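Local coordinates for protein serine protease inhibitor (Thermoanaerobacter tengcongensis, PDB 2PEF) that probably inhibits serine-type endopeptidases as a member of the serpin family, and is captured here in its latent state, at residues N23-I33 and Y268-T277; L36-N47 and I67-M78. All blocks are in the same frame, centred on the assembly; numbering follows the deposited sequence.

Contact 1. Residues N23-I33 and Y268-T277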
loop_
_atom_site.group_PDB
_atom_site.type_symbol
_atom_site.label_atom_id
_atom_site.label_comp_id
_atom_site.label_asym_id
_atom_site.label_seq_id
_atom_site.Cartn_x
_atom_site.Cartn_y
_atom_site.Cartn_z
ATOM N N ASN A 23 -9.714 6.942 3.824
ATOM C CA ASN A 23 -9.235 8.067 4.619
ATOM C C ASN A 23 -7.924 8.677 4.099
ATOM O O ASN A 23 -7.367 9.591 4.717
ATOM C CB ASN A 23 -9.121 7.663 6.094
ATOM C CG ASN A 23 -10.477 7.421 6.737
ATOM O OD1 ASN A 23 -10.805 6.296 7.120
ATOM N ND2 ASN A 23 -11.279 8.480 6.854
ATOM N N SER A 24 -7.460 8.185 2.951
ATOM C CA SER A 24 -6.184 8.604 2.359
ATOM C C SER A 24 -6.356 9.273 0.990
ATOM O O SER A 24 -5.389 9.429 0.235
ATOM C CB SER A 24 -5.250 7.398 2.231
ATOM O OG SER A 24 -5.023 6.785 3.486
ATOM N N ILE A 25 -7.586 9.678 0.689
ATOM C CA ILE A 25 -7.950 10.211 -0.623
ATOM C C ILE A 25 -7.718 11.717 -0.732
ATOM O O ILE A 25 -8.254 12.504 0.060
ATOM C CB ILE A 25 -9.434 9.881 -0.968
ATOM C CG1 ILE A 25 -9.669 8.367 -0.972
ATOM C CG2 ILE A 25 -9.860 10.504 -2.302
ATOM C CD1 ILE A 25 -8.706 7.588 -1.835
ATOM N N ASP A 26 -6.930 12.110 -1.728
ATOM C CA ASP A 26 -6.729 13.525 -2.028
ATOM C C ASP A 26 -7.895 14.075 -2.839
ATOM O O ASP A 26 -8.569 13.344 -3.571
ATOM C CB ASP A 26 -5.406 13.750 -2.766
ATOM C CG ASP A 26 -4.943 15.199 -2.710
ATOM O OD1 ASP A 26 -5.534 16.056 -3.407
ATOM O OD2 ASP A 26 -3.975 15.481 -1.974
ATOM N N ASP A 27 -8.115 15.378 -2.709
ATOM C CA ASP A 27 -9.225 16.058 -3.355
ATOM C C ASP A 27 -8.987 16.315 -4.844
ATOM O O ASP A 27 -9.930 16.307 -5.644
ATOM C CB ASP A 27 -9.488 17.385 -2.643
ATOM C CG ASP A 27 -10.958 17.649 -2.437
ATOM O OD1 ASP A 27 -11.721 16.674 -2.265
ATOM O OD2 ASP A 27 -11.351 18.832 -2.436
ATOM N N LYS A 28 -7.729 16.549 -5.209
ATOM C CA LYS A 28 -7.380 16.918 -6.579
ATOM C C LYS A 28 -6.282 16.038 -7.164
ATOM O O LYS A 28 -6.261 15.789 -8.370
ATOM C CB LYS A 28 -6.963 18.388 -6.649
ATOM N N GLU A 29 -5.373 15.581 -6.307
ATOM C CA GLU A 29 -4.261 14.735 -6.728
ATOM C C GLU A 29 -4.683 13.277 -6.779
ATOM O O GLU A 29 -5.500 12.836 -5.971
ATOM C CB GLU A 29 -3.074 14.880 -5.767
ATOM C CG GLU A 29 -2.540 16.304 -5.609
ATOM C CD GLU A 29 -2.129 16.937 -6.927
ATOM O OE1 GLU A 29 -1.488 16.250 -7.755
ATOM O OE2 GLU A 29 -2.446 18.130 -7.130
ATOM N N ASN A 30 -4.122 12.531 -7.729
ATOM C CA ASN A 30 -4.287 11.081 -7.753
ATOM C C ASN A 30 -3.738 10.464 -6.476
ATOM O O ASN A 30 -2.638 10.805 -6.037
ATOM C CB ASN A 30 -3.548 10.462 -8.937
ATOM C CG ASN A 30 -4.069 10.930 -10.280
ATOM O OD1 ASN A 30 -5.034 11.693 -10.371
ATOM N ND2 ASN A 30 -3.426 10.463 -11.341
ATOM N N SER A 31 -4.505 9.555 -5.889
ATOM C CA SER A 31 -4.078 8.861 -4.687
ATOM C C SER A 31 -3.648 7.432 -5.003
ATOM O O SER A 31 -4.115 6.830 -5.977
ATOM C CB SER A 31 -5.208 8.861 -3.657
ATOM O OG SER A 31 -5.627 10.186 -3.384
ATOM N N LEU A 32 -2.743 6.899 -4.188
ATOM C CA LEU A 32 -2.323 5.504 -4.309
ATOM C C LEU A 32 -1.758 5.032 -2.991
ATOM O O LEU A 32 -0.830 5.636 -2.459
ATOM C CB LEU A 32 -1.263 5.332 -5.392
ATOM C CG LEU A 32 -0.698 3.917 -5.585
ATOM C CD1 LEU A 32 -1.736 2.956 -6.175
ATOM C CD2 LEU A 32 0.534 3.961 -6.458
ATOM N N ILE A 33 -2.321 3.954 -2.461
ATOM C CA ILE A 33 -1.758 3.347 -1.263
ATOM C C ILE A 33 -1.590 1.848 -1.453
ATOM O O ILE A 33 -2.280 1.233 -2.270
ATOM C CB ILE A 33 -2.578 3.649 0.025
ATOM C CG1 ILE A 33 -3.940 2.954 0.003
ATOM C CG2 ILE A 33 -2.706 5.168 0.258
ATOM C CD1 ILE A 33 -4.496 2.688 1.390
ATOM N N TYR A 268 2.200 8.086 -11.832
ATOM C CA TYR A 268 2.272 9.101 -10.791
ATOM C C TYR A 268 2.835 8.554 -9.483
ATOM O O TYR A 268 2.964 7.335 -9.294
ATOM C CB TYR A 268 0.906 9.767 -10.555
ATOM C CG TYR A 268 -0.153 8.853 -9.976
ATOM C CD1 TYR A 268 -0.304 8.710 -8.596
ATOM C CD2 TYR A 268 -1.011 8.139 -10.812
ATOM C CE1 TYR A 268 -1.281 7.868 -8.065
ATOM C CE2 TYR A 268 -1.991 7.303 -10.295
ATOM C CZ TYR A 268 -2.120 7.171 -8.926
ATOM O OH TYR A 268 -3.089 6.338 -8.424
ATOM N N GLU A 269 3.174 9.488 -8.600
ATOM C CA GLU A 269 3.671 9.206 -7.262
ATOM C C GLU A 269 2.711 9.807 -6.243
ATOM O O GLU A 269 1.964 10.737 -6.560
ATOM C CB GLU A 269 5.062 9.814 -7.080
ATOM C CG GLU A 269 6.107 9.304 -8.065
ATOM C CD GLU A 269 7.414 10.081 -8.002
ATOM O OE1 GLU A 269 7.383 11.303 -7.725
ATOM O OE2 GLU A 269 8.478 9.470 -8.236
ATOM N N TYR A 270 2.736 9.272 -5.022
ATOM C CA TYR A 270 1.888 9.763 -3.935
ATOM C C TYR A 270 2.589 9.609 -2.597
ATOM O O TYR A 270 3.241 8.597 -2.333
ATOM C CB TYR A 270 0.552 9.011 -3.916
ATOM C CG TYR A 270 -0.534 9.610 -3.038
ATOM C CD1 TYR A 270 -1.028 10.895 -3.273
ATOM C CD2 TYR A 270 -1.100 8.868 -2.000
ATOM C CE1 TYR A 270 -2.041 11.431 -2.484
ATOM C CE2 TYR A 270 -2.117 9.398 -1.204
ATOM C CZ TYR A 270 -2.578 10.679 -1.452
ATOM O OH TYR A 270 -3.582 11.207 -0.672
ATOM N N THR A 271 2.448 10.633 -1.761
ATOM C CA THR A 271 3.003 10.611 -0.419
ATOM C C THR A 271 1.942 11.067 0.579
ATOM O O THR A 271 1.302 12.094 0.388
ATOM C CB THR A 271 4.280 11.479 -0.333
ATOM O OG1 THR A 271 5.245 10.984 -1.273
ATOM C CG2 THR A 271 4.883 11.436 1.065
ATOM N N ILE A 272 1.756 10.282 1.638
ATOM C CA ILE A 272 0.767 10.617 2.659
ATOM C C ILE A 272 1.243 10.274 4.076
ATOM O O ILE A 272 1.867 9.236 4.299
ATOM C CB ILE A 272 -0.623 9.979 2.348
ATOM C CG1 ILE A 272 -1.710 10.556 3.260
ATOM C CG2 ILE A 272 -0.576 8.438 2.399
ATOM C CD1 ILE A 272 -3.108 10.482 2.675
ATOM N N LYS A 273 0.955 11.174 5.013
ATOM C CA LYS A 273 1.172 10.926 6.433
ATOM C C LYS A 273 -0.071 10.230 6.982
ATOM O O LYS A 273 -1.191 10.721 6.815
ATOM C CB LYS A 273 1.433 12.247 7.157
ATOM C CG LYS A 273 1.775 12.120 8.634
ATOM C CD LYS A 273 2.153 13.473 9.207
ATOM C CE LYS A 273 2.067 13.477 10.721
ATOM N NZ LYS A 273 2.570 14.749 11.310
ATOM N N MET A 274 0.128 9.076 7.616
ATOM C CA MET A 274 -0.991 8.222 8.022
ATOM C C MET A 274 -1.434 8.363 9.484
ATOM O O MET A 274 -2.347 7.665 9.922
ATOM C CB MET A 274 -0.682 6.759 7.684
ATOM C CG MET A 274 -0.931 6.426 6.223
ATOM S SD MET A 274 -0.441 4.755 5.790
ATOM C CE MET A 274 -1.259 4.604 4.208
ATOM N N ASN A 275 -0.802 9.273 10.220
ATOM C CA ASN A 275 -1.100 9.472 11.641
ATOM C C ASN A 275 -2.591 9.599 11.963
ATOM O O ASN A 275 -3.120 8.819 12.757
ATOM C CB ASN A 275 -0.346 10.686 12.188
ATOM C CG ASN A 275 1.143 10.442 12.313
ATOM O OD1 ASN A 275 1.759 9.800 11.456
ATOM N ND2 ASN A 275 1.733 10.962 13.381
ATOM N N GLU A 276 -3.250 10.570 11.332
ATOM C CA GLU A 276 -4.659 10.885 11.599
ATOM C C GLU A 276 -5.603 9.733 11.250
ATOM O O GLU A 276 -6.545 9.443 11.995
ATOM C CB GLU A 276 -5.078 12.156 10.854
ATOM C CG GLU A 276 -4.603 13.454 11.504
ATOM C CD GLU A 276 -5.167 14.701 10.831
ATOM O OE1 GLU A 276 -5.871 14.573 9.804
ATOM O OE2 GLU A 276 -4.910 15.815 11.337
ATOM N N THR A 277 -5.343 9.082 10.119
ATOM C CA THR A 277 -6.096 7.895 9.711
ATOM C C THR A 277 -5.981 6.792 10.763
ATOM O O THR A 277 -6.985 6.192 11.162
ATOM C CB THR A 277 -5.605 7.370 8.343
ATOM O OG1 THR A 277 -5.842 8.363 7.338
ATOM C CG2 THR A 277 -6.322 6.083 7.958
HETATM O O HOH W 1 -7.344 10.550 7.639
HETATM O O HOH W 2 -3.905 8.361 5.489
HETATM O O HOH W 3 -3.165 13.653 0.379
HETATM O O HOH W 4 -0.345 12.161 -6.590
#

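Contact 2. Residues L36-N47 and I67-M78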
loop_
_atom_site.group_PDB
_atom_site.type_symbol
_atom_site.label_atom_id
_atom_site.label_comp_id
_atom_site.label_asym_id
_atom_site.label_seq_id
_atom_site.Cartn_x
_atom_site.Cartn_y
_atom_site.Cartn_z
ATOM N N LEU A 36 -1.069 -3.489 2.010
ATOM C CA LEU A 36 -0.117 -4.532 2.392
ATOM C C LEU A 36 1.134 -3.933 3.032
ATOM O O LEU A 36 1.543 -4.355 4.106
ATOM C CB LEU A 36 0.276 -5.398 1.189
ATOM C CG LEU A 36 1.287 -6.525 1.441
ATOM C CD1 LEU A 36 0.786 -7.529 2.488
ATOM C CD2 LEU A 36 1.624 -7.222 0.131
ATOM N N SER A 37 1.728 -2.949 2.363
ATOM C CA SER A 37 2.919 -2.280 2.874
ATOM C C SER A 37 2.682 -1.627 4.236
ATOM O O SER A 37 3.505 -1.755 5.145
ATOM C CB SER A 37 3.416 -1.244 1.865
ATOM O OG SER A 37 4.523 -0.528 2.384
ATOM N N ALA A 38 1.554 -0.934 4.371
ATOM C CA ALA A 38 1.200 -0.272 5.624
ATOM C C ALA A 38 1.011 -1.282 6.747
ATOM O O ALA A 38 1.561 -1.109 7.841
ATOM C CB ALA A 38 -0.043 0.576 5.446
ATOM N N MET A 39 0.238 -2.331 6.460
ATOM C CA MET A 39 0.007 -3.434 7.390
ATOM C C MET A 39 1.317 -4.016 7.923
ATOM O O MET A 39 1.481 -4.232 9.126
ATOM C CB MET A 39 -0.810 -4.534 6.700
ATOM C CG MET A 39 -0.958 -5.822 7.503
ATOM S SD MET A 39 -1.929 -5.609 9.006
ATOM C CE MET A 39 -3.583 -5.491 8.336
ATOM N N LEU A 40 2.251 -4.281 7.014
ATOM C CA LEU A 40 3.503 -4.931 7.401
ATOM C C LEU A 40 4.391 -4.073 8.300
ATOM O O LEU A 40 4.947 -4.574 9.278
ATOM C CB LEU A 40 4.262 -5.428 6.172
ATOM C CG LEU A 40 3.566 -6.588 5.453
ATOM C CD1 LEU A 40 4.184 -6.814 4.083
ATOM C CD2 LEU A 40 3.596 -7.865 6.275
ATOM N N ALA A 41 4.514 -2.787 7.979
ATOM C CA ALA A 41 5.310 -1.870 8.787
ATOM C C ALA A 41 4.697 -1.729 10.175
ATOM O O ALA A 41 5.406 -1.739 11.182
ATOM C CB ALA A 41 5.405 -0.515 8.112
ATOM N N LEU A 42 3.371 -1.614 10.216
ATOM C CA LEU A 42 2.656 -1.414 11.468
ATOM C C LEU A 42 2.592 -2.687 12.307
ATOM O O LEU A 42 2.620 -2.621 13.536
ATOM C CB LEU A 42 1.253 -0.866 11.203
ATOM C CG LEU A 42 1.179 0.562 10.644
ATOM C CD1 LEU A 42 -0.203 0.838 10.065
ATOM C CD2 LEU A 42 1.540 1.609 11.700
ATOM N N ALA A 43 2.495 -3.840 11.647
ATOM C CA ALA A 43 2.488 -5.113 12.367
ATOM C C ALA A 43 3.839 -5.368 13.037
ATOM O O ALA A 43 3.891 -5.820 14.193
ATOM C CB ALA A 43 2.112 -6.251 11.438
ATOM N N MET A 44 4.926 -5.063 12.326
ATOM C CA MET A 44 6.270 -5.122 12.911
ATOM C C MET A 44 6.339 -4.237 14.147
ATOM O O MET A 44 6.797 -4.668 15.206
ATOM C CB MET A 44 7.341 -4.672 11.910
ATOM C CG MET A 44 7.732 -5.714 10.872
ATOM S SD MET A 44 9.301 -5.335 10.073
ATOM C CE MET A 44 8.903 -3.865 9.132
ATOM N N THR A 45 5.860 -3.003 13.999
ATOM C CA THR A 45 5.885 -2.012 15.063
ATOM C C THR A 45 5.087 -2.480 16.283
ATOM O O THR A 45 5.509 -2.269 17.417
ATOM C CB THR A 45 5.352 -0.643 14.568
ATOM O OG1 THR A 45 6.057 -0.250 13.384
ATOM C CG2 THR A 45 5.530 0.436 15.628
ATOM N N ALA A 46 3.952 -3.135 16.037
ATOM C CA ALA A 46 3.064 -3.596 17.105
ATOM C C ALA A 46 3.710 -4.639 18.018
ATOM O O ALA A 46 3.331 -4.767 19.186
ATOM C CB ALA A 46 1.754 -4.129 16.523
ATOM N N ASN A 47 4.687 -5.370 17.485
ATOM C CA ASN A 47 5.417 -6.378 18.258
ATOM C C ASN A 47 6.342 -5.786 19.312
ATOM O O ASN A 47 6.898 -6.513 20.139
ATOM C CB ASN A 47 6.189 -7.311 17.324
ATOM C CG ASN A 47 5.322 -8.429 16.790
ATOM O OD1 ASN A 47 5.077 -9.419 17.480
ATOM N ND2 ASN A 47 4.841 -8.273 15.565
ATOM N N ILE A 67 -1.791 -10.016 17.961
ATOM C CA ILE A 67 -0.550 -9.795 17.204
ATOM C C ILE A 67 0.177 -11.108 16.889
ATOM O O ILE A 67 0.713 -11.277 15.792
ATOM C CB ILE A 67 0.401 -8.741 17.871
ATOM C CG1 ILE A 67 1.544 -8.344 16.922
ATOM C CG2 ILE A 67 0.937 -9.229 19.218
ATOM C CD1 ILE A 67 1.093 -7.797 15.562
ATOM N N GLU A 68 0.168 -12.039 17.845
ATOM C CA GLU A 68 0.746 -13.366 17.634
ATOM C C GLU A 68 0.137 -14.049 16.411
ATOM O O GLU A 68 0.859 -14.591 15.576
ATOM C CB GLU A 68 0.559 -14.240 18.875
ATOM N N ASP A 69 -1.191 -14.006 16.306
ATOM C CA ASP A 69 -1.902 -14.599 15.175
ATOM C C ASP A 69 -1.693 -13.802 13.888
ATOM O O ASP A 69 -1.521 -14.386 12.814
ATOM C CB ASP A 69 -3.396 -14.753 15.486
ATOM C CG ASP A 69 -3.702 -15.985 16.329
ATOM O OD1 ASP A 69 -2.797 -16.825 16.533
ATOM O OD2 ASP A 69 -4.861 -16.120 16.779
ATOM N N LEU A 70 -1.694 -12.473 14.000
ATOM C CA LEU A 70 -1.433 -11.612 12.851
ATOM C C LEU A 70 -0.044 -11.873 12.267
ATOM O O LEU A 70 0.119 -11.871 11.044
ATOM C CB LEU A 70 -1.610 -10.127 13.200
ATOM C CG LEU A 70 -1.628 -9.154 12.011
ATOM C CD1 LEU A 70 -2.865 -9.350 11.140
ATOM C CD2 LEU A 70 -1.537 -7.714 12.485
ATOM N N ASN A 71 0.936 -12.095 13.144
ATOM C CA ASN A 71 2.288 -12.484 12.739
ATOM C C ASN A 71 2.267 -13.749 11.891
ATOM O O ASN A 71 2.893 -13.806 10.829
ATOM C CB ASN A 71 3.187 -12.727 13.960
ATOM C CG ASN A 71 3.576 -11.452 14.675
ATOM O OD1 ASN A 71 3.423 -10.347 14.150
ATOM N ND2 ASN A 71 4.078 -11.598 15.897
ATOM N N LYS A 72 1.546 -14.762 12.375
ATOM C CA LYS A 72 1.443 -16.035 11.665
ATOM C C LYS A 72 0.751 -15.845 10.317
ATOM O O LYS A 72 1.218 -16.353 9.295
ATOM C CB LYS A 72 0.700 -17.068 12.514
ATOM C CG LYS A 72 1.410 -17.415 13.808
ATOM C CD LYS A 72 0.834 -18.667 14.444
ATOM C CE LYS A 72 1.566 -19.014 15.731
ATOM N NZ LYS A 72 1.183 -18.116 16.856
ATOM N N TYR A 73 -0.354 -15.103 10.323
ATOM C CA TYR A 73 -1.099 -14.809 9.099
ATOM C C TYR A 73 -0.236 -14.096 8.057
ATOM O O TYR A 73 -0.216 -14.474 6.883
ATOM C CB TYR A 73 -2.303 -13.922 9.412
ATOM C CG TYR A 73 -3.569 -14.618 9.860
ATOM C CD1 TYR A 73 -4.289 -14.134 10.955
ATOM C CD2 TYR A 73 -4.069 -15.733 9.186
ATOM C CE1 TYR A 73 -5.465 -14.742 11.369
ATOM C CE2 TYR A 73 -5.249 -16.352 9.596
ATOM C CZ TYR A 73 -5.941 -15.846 10.685
ATOM O OH TYR A 73 -7.105 -16.445 11.105
ATOM N N LEU A 74 0.466 -13.051 8.490
ATOM C CA LEU A 74 1.250 -12.233 7.571
ATOM C C LEU A 74 2.466 -12.985 7.043
ATOM O O LEU A 74 2.785 -12.904 5.855
ATOM C CB LEU A 74 1.653 -10.909 8.225
ATOM C CG LEU A 74 0.505 -9.913 8.416
ATOM C CD1 LEU A 74 0.993 -8.684 9.146
ATOM C CD2 LEU A 74 -0.135 -9.525 7.081
ATOM N N TYR A 75 3.126 -13.731 7.925
ATOM C CA TYR A 75 4.209 -14.610 7.512
ATOM C C TYR A 75 3.730 -15.574 6.426
ATOM O O TYR A 75 4.397 -15.753 5.416
ATOM C CB TYR A 75 4.773 -15.378 8.716
ATOM C CG TYR A 75 5.657 -16.543 8.346
ATOM C CD1 TYR A 75 6.974 -16.340 7.939
ATOM C CD2 TYR A 75 5.178 -17.852 8.410
ATOM C CE1 TYR A 75 7.793 -17.407 7.600
ATOM C CE2 TYR A 75 5.989 -18.929 8.068
ATOM C CZ TYR A 75 7.291 -18.699 7.667
ATOM O OH TYR A 75 8.084 -19.768 7.329
ATOM N N THR A 76 2.561 -16.172 6.632
ATOM C CA THR A 76 2.017 -17.141 5.686
ATOM C C THR A 76 1.583 -16.453 4.391
ATOM O O THR A 76 1.831 -16.963 3.290
ATOM C CB THR A 76 0.838 -17.909 6.303
ATOM O OG1 THR A 76 1.226 -18.414 7.590
ATOM C CG2 THR A 76 0.419 -19.066 5.406
ATOM N N TYR A 77 0.952 -15.290 4.536
ATOM C CA TYR A 77 0.512 -14.503 3.387
ATOM C C TYR A 77 1.688 -14.132 2.490
ATOM O O TYR A 77 1.640 -14.344 1.277
ATOM C CB TYR A 77 -0.232 -13.244 3.839
ATOM C CG TYR A 77 -0.959 -12.538 2.718
ATOM C CD1 TYR A 77 -1.962 -13.187 1.996
ATOM C CD2 TYR A 77 -0.651 -11.220 2.384
ATOM C CE1 TYR A 77 -2.639 -12.542 0.967
ATOM C CE2 TYR A 77 -1.325 -10.562 1.352
ATOM C CZ TYR A 77 -2.315 -11.231 0.648
ATOM O OH TYR A 77 -2.977 -10.588 -0.374
ATOM N N MET A 78 2.744 -13.586 3.094
ATOM C CA MET A 78 3.961 -13.225 2.364
ATOM C C MET A 78 4.620 -14.441 1.711
ATOM O O MET A 78 5.107 -14.359 0.578
ATOM C CB MET A 78 4.960 -12.526 3.287
ATOM C CG MET A 78 4.551 -11.123 3.704
ATOM S SD MET A 78 5.890 -10.283 4.563
ATOM C CE MET A 78 5.756 -11.019 6.190
#

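Contact 1. Residues N23-I33 and Y268-T277
The rings of Tyr-268 and Tyr-270, which leave strand 268-273 on the side facing 23-33, each receive one residue of the incoming chain on a face. Asn-30 CB stands 3.5 Å from the centroid of the Tyr-268 ring, 9° off its normal, a CH-pi contact; the amide beyond it is steeply inclined to that ring, and ND2 hangs over CD2. Ser-31 CA lies 3.7 Å from the centroid of the Tyr-270 ring, almost exactly on its normal. Near the ring planes, at the edges, are main-chain oxygens: that of Ser-31 beside Tyr-268, those of Ser-24 and Leu-32 beside Tyr-270. Tyr-268 OH donates to Ser-31 O (2.7 Å) from above the carbonyl plane. A chi1 of -168° lays the Tyr-270 ring against Ser-31 and brings its OH to Ser-24 O (2.7 Å), which it meets at a slant; the same OH accepts from a water bonded to Asp-26 OD2. Asp-26 OD1 takes Lys-28 N on its anti lone pair, an Asx turn, and Glu-29 N from above the carboxylate plane, completing an Asx motif. Ser-31 OG receives Asp-26 N at 177°. Water links Thr-277 OG1 to Asn-23 O and, through a second molecule, to Ser-24 OG, which also bonds Leu-20. Asn-30 OD1 turns to the backbone of Leu-370 and Ser-371. Strand 255-273 pairs with 310-318 and 32-33 with 362-372, so the tyrosines bridge two serpin sheets. Phenols and waters help strand 362-372 hold the loop; main chain bonds main chain here only through water, between Asn-30 O and Glu-269 O.

Contact 2. Residues L36-N47 and I67-M78
Ala-43 and Leu-74 mark the tight spot between helices 36-46 and 67-78: Leu-74 CD1 sits 3.5 Å from Ala-43 CB, which also lies 4.1 Å from Leu-70 CD2. Beyond Leu-74, the side chains of Leu-40 and Met-78 run alongside one another head to tail, Leu-40 CD2 to Met-78 SD 3.7 Å, and Leu-36 CD1 meets the rim of the Tyr-77 ring.

At the other end the contact becomes polar. Asn-47 and Asn-71 face each other with nearly coplanar amides, 24° apart, each ND2 donating to the partner's OD1 at 2.9 Å; the two straight bonds hold both groups flat. Asn-47 ND2 gives its other hydrogen to Ala-43 O in a bent bond (134°), from above the carbonyl plane, and Asn-71 OD1 also bonds Tyr-116 OH. Ile-67 CD1 touches Ala-46 CB at 3.8 Å beside the pair. Ile-67 and Met-78, near the two ends of 67-78, are partly exposed, in contrast to the buried Ala-43 and Leu-74 between them.

The axes pass 10.3 Å apart at 140°, an inclined antiparallel packing of what correspond, by order, to serpin helices B and D; helix 35-46 lies against strand 158-169, and helix 106-116 closes over the asparagine pair.

In the fold
Along the chain the segments come in the order 23-33, 36-47, 67-78, 268-277, so contact 2 is nested inside the loop closed by contact 1. Strand 32-33 runs almost directly into helix 35-46. Their centres are about 22 Å apart, on opposite sides of the centre of the chain, yet they touch where Met-274 SD packs 4.2 Å from Ala-38 CB. Both meet one sheet, in which strand 322-331 lies between 158-169 and 310-318, as the inserted reactive-centre strand does in latent serpins. Contact 1 supplies strand 255-273, paired with 310-318; in contact 2, Ser-37 of helix 35-46 bonds Asn-162 and Thr-329, behind the inserted strand.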